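Local coordinates for protein glutaredoxin (PDB 3NZN) that probably acts as a thiol-disulfide oxidoreductase of the thioredoxin superfamily, passing electrons through a pair of cysteines at a helix start, at residues A[24-30]-A[49-55]; A[32-38]-A[78-82]. All coordinates share one frame; numbering follows the deposited sequence.

Interaction 1 of 2, residues A[24-30]-A[49-55]; sequences VIMYGLS and FDYVYVD. With SO4 (sulfate ion), chain F.
Residues 24-30 and 49-55 form a parallel strand pair in the middle of the sheet, close to the centre of the chain. The short strand axes differ by only 18°. Backbone bonds zip the pair together: Met26 N to Asp50 O and Val52 N to Met26 O, then Gly28 N to Val52 O and Val54 N to Gly28 O. On one face Tyr27 and Val52 lie side by side, with Tyr27 CD1 3.9 Å from Val52 CB, and the Ile25 CD1 methyl meets Val52 CG2 at 4.0 Å. Tyr27 also packs on helix 59-72. On the other face Met26 CG is anti to the backbone N (chi1 -176°), and the bend at chi3 (-6°) brings CE to 4.0 Å from Tyr51 CB. Tyr51 OH gives a 2.6 Å hydrogen bond to O4 of a sulfate ion, probably from the crystallisation liquor. This oxygen lies at the ring edge, in its plane; Lys10 and His15 hold the same ion. The Tyr53 ring is sandwiched: Ser30 CA makes a CH-pi contact over one face, and Tyr51 CD1 lies over the opposite face. The Asp55 carboxylate grips Ser30 twice. Ser30 N donates to OD1 of Asp55 at 2.8 Å, and Ser30 OG donates to Asp55 OD2 at 2.6 Å, on its syn lone pair. This pins the chain beyond both strands. Helix 33-45 links the two strands, giving the beta-alpha-beta crossover of the thioredoxin fold.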
loop_
_atom_site.group_PDB
_atom_site.type_symbol
_atom_site.label_atom_id
_atom_site.label_comp_id
_atom_site.label_asym_id
_atom_site.label_seq_id
_atom_site.Cartn_x
_atom_site.Cartn_y
_atom_site.Cartn_z
ATOM N N VAL A 24 -5.817 -21.048 9.473
ATOM C CA VAL A 24 -4.476 -20.533 9.430
ATOM C C VAL A 24 -4.387 -19.688 8.136
ATOM O O VAL A 24 -4.591 -20.229 7.086
ATOM C CB VAL A 24 -3.432 -21.651 9.393
ATOM C CG1 VAL A 24 -1.979 -21.187 9.290
ATOM C CG2 VAL A 24 -3.588 -22.604 10.660
ATOM N N ILE A 25 -4.060 -18.395 8.302
ATOM C CA ILE A 25 -4.023 -17.490 7.132
ATOM C C ILE A 25 -2.775 -16.610 7.183
ATOM O O ILE A 25 -2.496 -16.018 8.130
ATOM C CB ILE A 25 -5.324 -16.700 6.984
ATOM C CG1 ILE A 25 -5.268 -15.815 5.717
ATOM C CG2 ILE A 25 -5.554 -15.887 8.132
ATOM C CD1 ILE A 25 -6.621 -15.510 5.212
ATOM N N MET A 26 -2.038 -16.695 6.078
ATOM C CA MET A 26 -0.879 -15.815 5.911
ATOM C C MET A 26 -1.224 -14.648 4.944
ATOM O O MET A 26 -1.582 -14.870 3.861
ATOM C CB MET A 26 0.341 -16.574 5.341
ATOM C CG MET A 26 1.639 -15.686 5.251
ATOM S SD MET A 26 2.945 -16.243 4.056
ATOM C CE MET A 26 2.138 -17.733 3.653
ATOM N N TYR A 27 -1.163 -13.438 5.507
ATOM C CA TYR A 27 -1.197 -12.217 4.674
ATOM C C TYR A 27 0.228 -11.851 4.266
ATOM O O TYR A 27 1.052 -11.691 5.044
ATOM C CB TYR A 27 -1.867 -11.074 5.410
ATOM C CG TYR A 27 -3.329 -11.360 5.638
ATOM C CD1 TYR A 27 -4.283 -11.006 4.694
ATOM C CD2 TYR A 27 -3.774 -11.941 6.813
ATOM C CE1 TYR A 27 -5.636 -11.264 4.908
ATOM C CE2 TYR A 27 -5.135 -12.203 7.012
ATOM C CZ TYR A 27 -6.023 -11.869 6.081
ATOM O OH TYR A 27 -7.331 -12.165 6.408
ATOM N N GLY A 28 0.394 -11.728 2.944
ATOM C CA GLY A 28 1.701 -11.407 2.423
ATOM C C GLY A 28 1.640 -10.436 1.233
ATOM O O GLY A 28 0.559 -9.929 0.907
ATOM N N LEU A 29 2.760 -10.242 0.599
ATOM C CA LEU A 29 2.855 -9.504 -0.658
ATOM C C LEU A 29 3.436 -10.454 -1.706
ATOM O O LEU A 29 4.260 -11.300 -1.369
ATOM C CB LEU A 29 3.790 -8.291 -0.502
ATOM C CG LEU A 29 3.440 -7.285 0.577
ATOM C CD1 LEU A 29 4.451 -6.177 0.735
ATOM C CD2 LEU A 29 2.028 -6.719 0.475
ATOM N N SER A 30 3.061 -10.288 -2.956
ATOM C CA SER A 30 3.525 -11.110 -4.001
ATOM C C SER A 30 5.046 -11.065 -4.256
ATOM O O SER A 30 5.644 -11.971 -4.742
ATOM C CB SER A 30 2.720 -10.900 -5.250
ATOM O OG SER A 30 3.041 -9.616 -5.806
ATOM N N PHE A 49 -3.746 -24.336 5.116
ATOM C CA PHE A 49 -3.603 -22.876 5.320
ATOM C C PHE A 49 -4.082 -22.175 4.041
ATOM O O PHE A 49 -4.092 -22.705 3.009
ATOM C CB PHE A 49 -2.146 -22.480 5.626
ATOM C CG PHE A 49 -1.207 -22.623 4.504
ATOM C CD1 PHE A 49 -0.782 -21.445 3.792
ATOM C CD2 PHE A 49 -0.655 -23.789 4.087
ATOM C CE1 PHE A 49 0.113 -21.531 2.781
ATOM C CE2 PHE A 49 0.227 -23.909 3.087
ATOM C CZ PHE A 49 0.640 -22.739 2.383
ATOM N N ASP A 50 -4.448 -20.915 4.321
ATOM C CA ASP A 50 -4.718 -19.964 3.235
ATOM C C ASP A 50 -3.609 -18.921 3.230
ATOM O O ASP A 50 -3.043 -18.578 4.190
ATOM C CB ASP A 50 -6.034 -19.272 3.524
ATOM C CG ASP A 50 -7.192 -20.170 3.551
ATOM O OD1 ASP A 50 -7.122 -21.307 3.127
ATOM O OD2 ASP A 50 -8.189 -19.695 4.049
ATOM N N TYR A 51 -3.478 -18.320 2.016
ATOM C CA TYR A 51 -2.581 -17.142 1.863
ATOM C C TYR A 51 -3.287 -16.125 0.915
ATOM O O TYR A 51 -4.093 -16.473 0.110
ATOM C CB TYR A 51 -1.217 -17.507 1.446
ATOM C CG TYR A 51 -1.077 -18.104 0.112
ATOM C CD1 TYR A 51 -0.801 -17.289 -0.987
ATOM C CD2 TYR A 51 -1.357 -19.448 -0.131
ATOM C CE1 TYR A 51 -0.701 -17.812 -2.222
ATOM C CE2 TYR A 51 -1.250 -19.986 -1.398
ATOM C CZ TYR A 51 -0.930 -19.139 -2.436
ATOM O OH TYR A 51 -0.834 -19.610 -3.702
ATOM N N VAL A 52 -2.899 -14.876 1.206
ATOM C CA VAL A 52 -3.458 -13.694 0.446
ATOM C C VAL A 52 -2.284 -12.803 0.156
ATOM O O VAL A 52 -1.488 -12.464 0.989
ATOM C CB VAL A 52 -4.447 -12.953 1.360
ATOM C CG1 VAL A 52 -4.987 -11.674 0.667
ATOM C CG2 VAL A 52 -5.624 -13.887 1.734
ATOM N N TYR A 53 -2.249 -12.364 -1.170
ATOM C CA TYR A 53 -1.278 -11.371 -1.569
ATOM C C TYR A 53 -1.961 -9.989 -1.599
ATOM O O TYR A 53 -2.780 -9.721 -2.551
ATOM C CB TYR A 53 -0.709 -11.701 -2.937
ATOM C CG TYR A 53 0.171 -12.937 -2.951
ATOM C CD1 TYR A 53 1.055 -13.210 -1.912
ATOM C CD2 TYR A 53 0.132 -13.815 -3.992
ATOM C CE1 TYR A 53 1.847 -14.344 -1.941
ATOM C CE2 TYR A 53 0.940 -14.984 -4.018
ATOM C CZ TYR A 53 1.762 -15.211 -2.986
ATOM O OH TYR A 53 2.532 -16.381 -2.985
ATOM N N VAL A 54 -1.794 -9.244 -0.603
ATOM C CA VAL A 54 -2.586 -8.043 -0.371
ATOM C C VAL A 54 -2.287 -7.001 -1.567
ATOM O O VAL A 54 -3.289 -6.309 -1.935
ATOM C CB VAL A 54 -2.262 -7.402 0.952
ATOM C CG1 VAL A 54 -2.935 -6.095 1.158
ATOM C CG2 VAL A 54 -2.708 -8.340 2.148
ATOM N N ASP A 55 -1.132 -7.008 -2.079
ATOM C CA ASP A 55 -0.843 -6.067 -3.172
ATOM C C ASP A 55 -1.506 -6.474 -4.433
ATOM O O ASP A 55 -1.521 -5.643 -5.383
ATOM C CB ASP A 55 0.619 -6.029 -3.419
ATOM C CG ASP A 55 1.191 -7.354 -3.827
ATOM O OD1 ASP A 55 0.993 -8.378 -3.124
ATOM O OD2 ASP A 55 1.972 -7.448 -4.758
HETATM S S SO4 F . -1.301 -22.663 -5.260
HETATM O O1 SO4 F . -2.644 -23.293 -5.539
HETATM O O2 SO4 F . -0.290 -23.723 -5.221
HETATM O O3 SO4 F . -0.966 -21.746 -6.252
HETATM O O4 SO4 F . -1.512 -22.106 -3.885
#

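Interaction 2 of 2, residues A[32-38]-A[78-82]; sequences CVWCKKT and FPTTI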
loop_
_atom_site.group_PDB
_atom_site.type_symbol
_atom_site.label_atom_id
_atom_site.label_comp_id
_atom_site.label_asym_id
_atom_site.label_seq_id
_atom_site.Cartn_x
_atom_site.Cartn_y
_atom_site.Cartn_z
ATOM N N CYS A 32 7.813 -10.558 -1.859
ATOM C CA CYS A 32 8.226 -10.513 -0.467
ATOM C C CYS A 32 8.893 -11.885 -0.212
ATOM O O CYS A 32 8.255 -12.912 -0.084
ATOM C CB CYS A 32 7.048 -10.321 0.463
ATOM S SG CYS A 32 7.199 -10.618 2.195
ATOM N N VAL A 33 10.208 -11.866 -0.156
ATOM C CA VAL A 33 11.024 -13.090 0.065
ATOM C C VAL A 33 10.669 -13.790 1.328
ATOM O O VAL A 33 10.623 -15.018 1.352
ATOM C CB VAL A 33 12.540 -12.655 0.051
ATOM C CG1 VAL A 33 13.419 -13.679 0.634
ATOM C CG2 VAL A 33 12.979 -12.253 -1.353
ATOM N N TRP A 34 10.429 -13.073 2.399
ATOM C CA TRP A 34 10.097 -13.704 3.637
ATOM C C TRP A 34 8.704 -14.275 3.683
ATOM O O TRP A 34 8.437 -15.238 4.402
ATOM C CB TRP A 34 10.436 -12.836 4.803
ATOM C CG TRP A 34 11.888 -12.514 4.908
ATOM C CD1 TRP A 34 12.492 -11.354 4.573
ATOM C CD2 TRP A 34 12.883 -13.379 5.466
ATOM N NE1 TRP A 34 13.828 -11.430 4.871
ATOM C CE2 TRP A 34 14.089 -12.671 5.385
ATOM C CE3 TRP A 34 12.891 -14.704 5.937
ATOM C CZ2 TRP A 34 15.270 -13.208 5.836
ATOM C CZ3 TRP A 34 14.078 -15.205 6.427
ATOM C CH2 TRP A 34 15.235 -14.469 6.375
ATOM N N CYS A 35 7.803 -13.662 2.915
ATOM C CA CYS A 35 6.471 -14.209 2.744
ATOM C C CYS A 35 6.587 -15.526 2.034
ATOM O O CYS A 35 5.945 -16.527 2.418
ATOM C CB CYS A 35 5.568 -13.292 1.989
ATOM S SG CYS A 35 5.244 -11.694 2.720
ATOM N N LYS A 36 7.422 -15.616 1.003
ATOM C CA LYS A 36 7.560 -16.868 0.272
ATOM C C LYS A 36 8.187 -17.957 1.163
ATOM O O LYS A 36 7.790 -19.116 1.117
ATOM C CB LYS A 36 8.395 -16.626 -0.958
ATOM C CG LYS A 36 7.840 -15.877 -2.111
ATOM C CD LYS A 36 6.303 -16.059 -2.494
ATOM C CE LYS A 36 5.683 -14.678 -2.898
ATOM N NZ LYS A 36 5.596 -13.772 -1.681
ATOM N N LYS A 37 9.120 -17.560 2.007
ATOM C CA LYS A 37 9.729 -18.516 2.902
ATOM C C LYS A 37 8.701 -19.011 3.925
ATOM O O LYS A 37 8.723 -20.195 4.323
ATOM C CB LYS A 37 10.865 -17.886 3.695
ATOM C CG LYS A 37 12.149 -17.636 3.017
ATOM C CD LYS A 37 13.367 -18.090 3.847
ATOM C CE LYS A 37 14.719 -18.066 2.992
ATOM N NZ LYS A 37 15.140 -19.421 2.296
ATOM N N THR A 38 7.815 -18.167 4.412
ATOM C CA THR A 38 6.726 -18.574 5.274
ATOM C C THR A 38 5.758 -19.481 4.605
ATOM O O THR A 38 5.381 -20.546 5.211
ATOM C CB THR A 38 5.995 -17.302 5.781
ATOM O OG1 THR A 38 6.951 -16.442 6.449
ATOM C CG2 THR A 38 4.878 -17.680 6.760
ATOM N N PHE A 78 4.390 -7.499 6.677
ATOM C CA PHE A 78 4.180 -8.767 5.966
ATOM C C PHE A 78 5.451 -9.610 6.011
ATOM O O PHE A 78 6.550 -9.101 5.802
ATOM C CB PHE A 78 3.832 -8.488 4.491
ATOM C CG PHE A 78 2.598 -7.657 4.403
ATOM C CD1 PHE A 78 1.336 -8.227 4.497
ATOM C CD2 PHE A 78 2.630 -6.240 4.342
ATOM C CE1 PHE A 78 0.215 -7.478 4.501
ATOM C CE2 PHE A 78 1.469 -5.504 4.356
ATOM C CZ PHE A 78 0.310 -6.087 4.450
ATOM N N PRO A 79 5.336 -10.939 6.246
ATOM C CA PRO A 79 4.088 -11.602 6.420
ATOM C C PRO A 79 3.461 -11.406 7.794
ATOM O O PRO A 79 4.160 -11.196 8.767
ATOM C CB PRO A 79 4.492 -13.094 6.301
ATOM C CG PRO A 79 5.941 -13.124 6.712
ATOM C CD PRO A 79 6.489 -11.794 6.183
ATOM N N THR A 80 2.138 -11.495 7.858
ATOM C CA THR A 80 1.405 -11.651 9.119
ATOM C C THR A 80 0.590 -12.948 8.943
ATOM O O THR A 80 -0.248 -13.095 8.091
ATOM C CB THR A 80 0.485 -10.501 9.402
ATOM O OG1 THR A 80 1.245 -9.299 9.578
ATOM C CG2 THR A 80 -0.288 -10.676 10.602
ATOM N N THR A 81 0.910 -13.910 9.873
ATOM C CA THR A 81 0.244 -15.207 9.867
ATOM C C THR A 81 -0.647 -15.283 11.080
ATOM O O THR A 81 -0.146 -15.074 12.198
ATOM C CB THR A 81 1.333 -16.346 9.885
ATOM O OG1 THR A 81 2.137 -16.216 8.735
ATOM C CG2 THR A 81 0.568 -17.695 9.813
ATOM N N ILE A 82 -1.903 -15.514 10.869
ATOM C CA ILE A 82 -2.917 -15.505 11.944
ATOM C C ILE A 82 -3.407 -16.938 12.103
ATOM O O ILE A 82 -3.939 -17.551 11.201
ATOM C CB ILE A 82 -4.065 -14.518 11.657
ATOM C CG1 ILE A 82 -3.510 -13.103 11.377
ATOM C CG2 ILE A 82 -4.992 -14.497 12.882
ATOM C CD1 ILE A 82 -4.506 -12.167 10.650
#
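The Pro79 ring lies with one face on Cys35 SG, which sits almost under the ring centre, 3.6 Å from Pro79 N and 3.7 Å from Pro79 CD. At the ring edge, Thr38 OG1 approaches Pro79 CG to 3.5 Å, close to the ring plane. Trp34 touches the same ring through its CB and its carbonyl oxygen, while its indole leads away. The peptide bond between Phe78 and Pro79 is cis. Cys35 SG also meets Phe78 CB, but the Phe78 ring turns off toward Leu29, Val54 and Leu6 of the second subunit.

Cys32 is the N-cap residue of helix 33-45, and its SG is bonded to Cys35 SG in a disulfide. The SG of Cys35 is set anti to its own carbonyl carbon (chi1 -61°), which carries it under the proline. Thr38 is fixed by its own helix: OG1 donates to Trp34 O at 2.8 Å, from the face of that carbonyl opposite to the one Thr38 N uses. The other branch, CG2, comes to 3.7 Å from Thr81 OG1, the two side chains running in opposite directions. An alanine in place of Thr38 lacks OG1 and CG2, which is likely to leave Trp34 O with the backbone donor alone and to open a gap beside Pro79 CG and Thr81 OG1.

A CxxC at a helix start facing a cis-proline is the active-site geometry of the thioredoxin superfamily. Here sulfur and proline carbons meet by van der Waals contact, so reducing the disulfide would probably break no polar link between the two segments.

In the fold
After the N-terminal strands 2-4 and 10-15 comes strand 24-28, which carries the first segment of interaction 1. The chain then turns into helix 33-45, which begins at the cysteine pair, and returns along strand 49-53. Interaction 1 closes this loop. Helix 59-72 follows, and strand 77-83 brings in the proline, where interaction 2 closes a second loop back to the helix start. The segments alternate along the chain, so the two loops cross and neither nests in the other. Strand 24-28 lies between 49-53 and 77-83 in the sheet, and Tyr27 N bonds Thr80 O. Lys36 also reaches back to Leu29 O. Together the contacts tie the sheet centre to the cysteine-bearing start of helix 33-45.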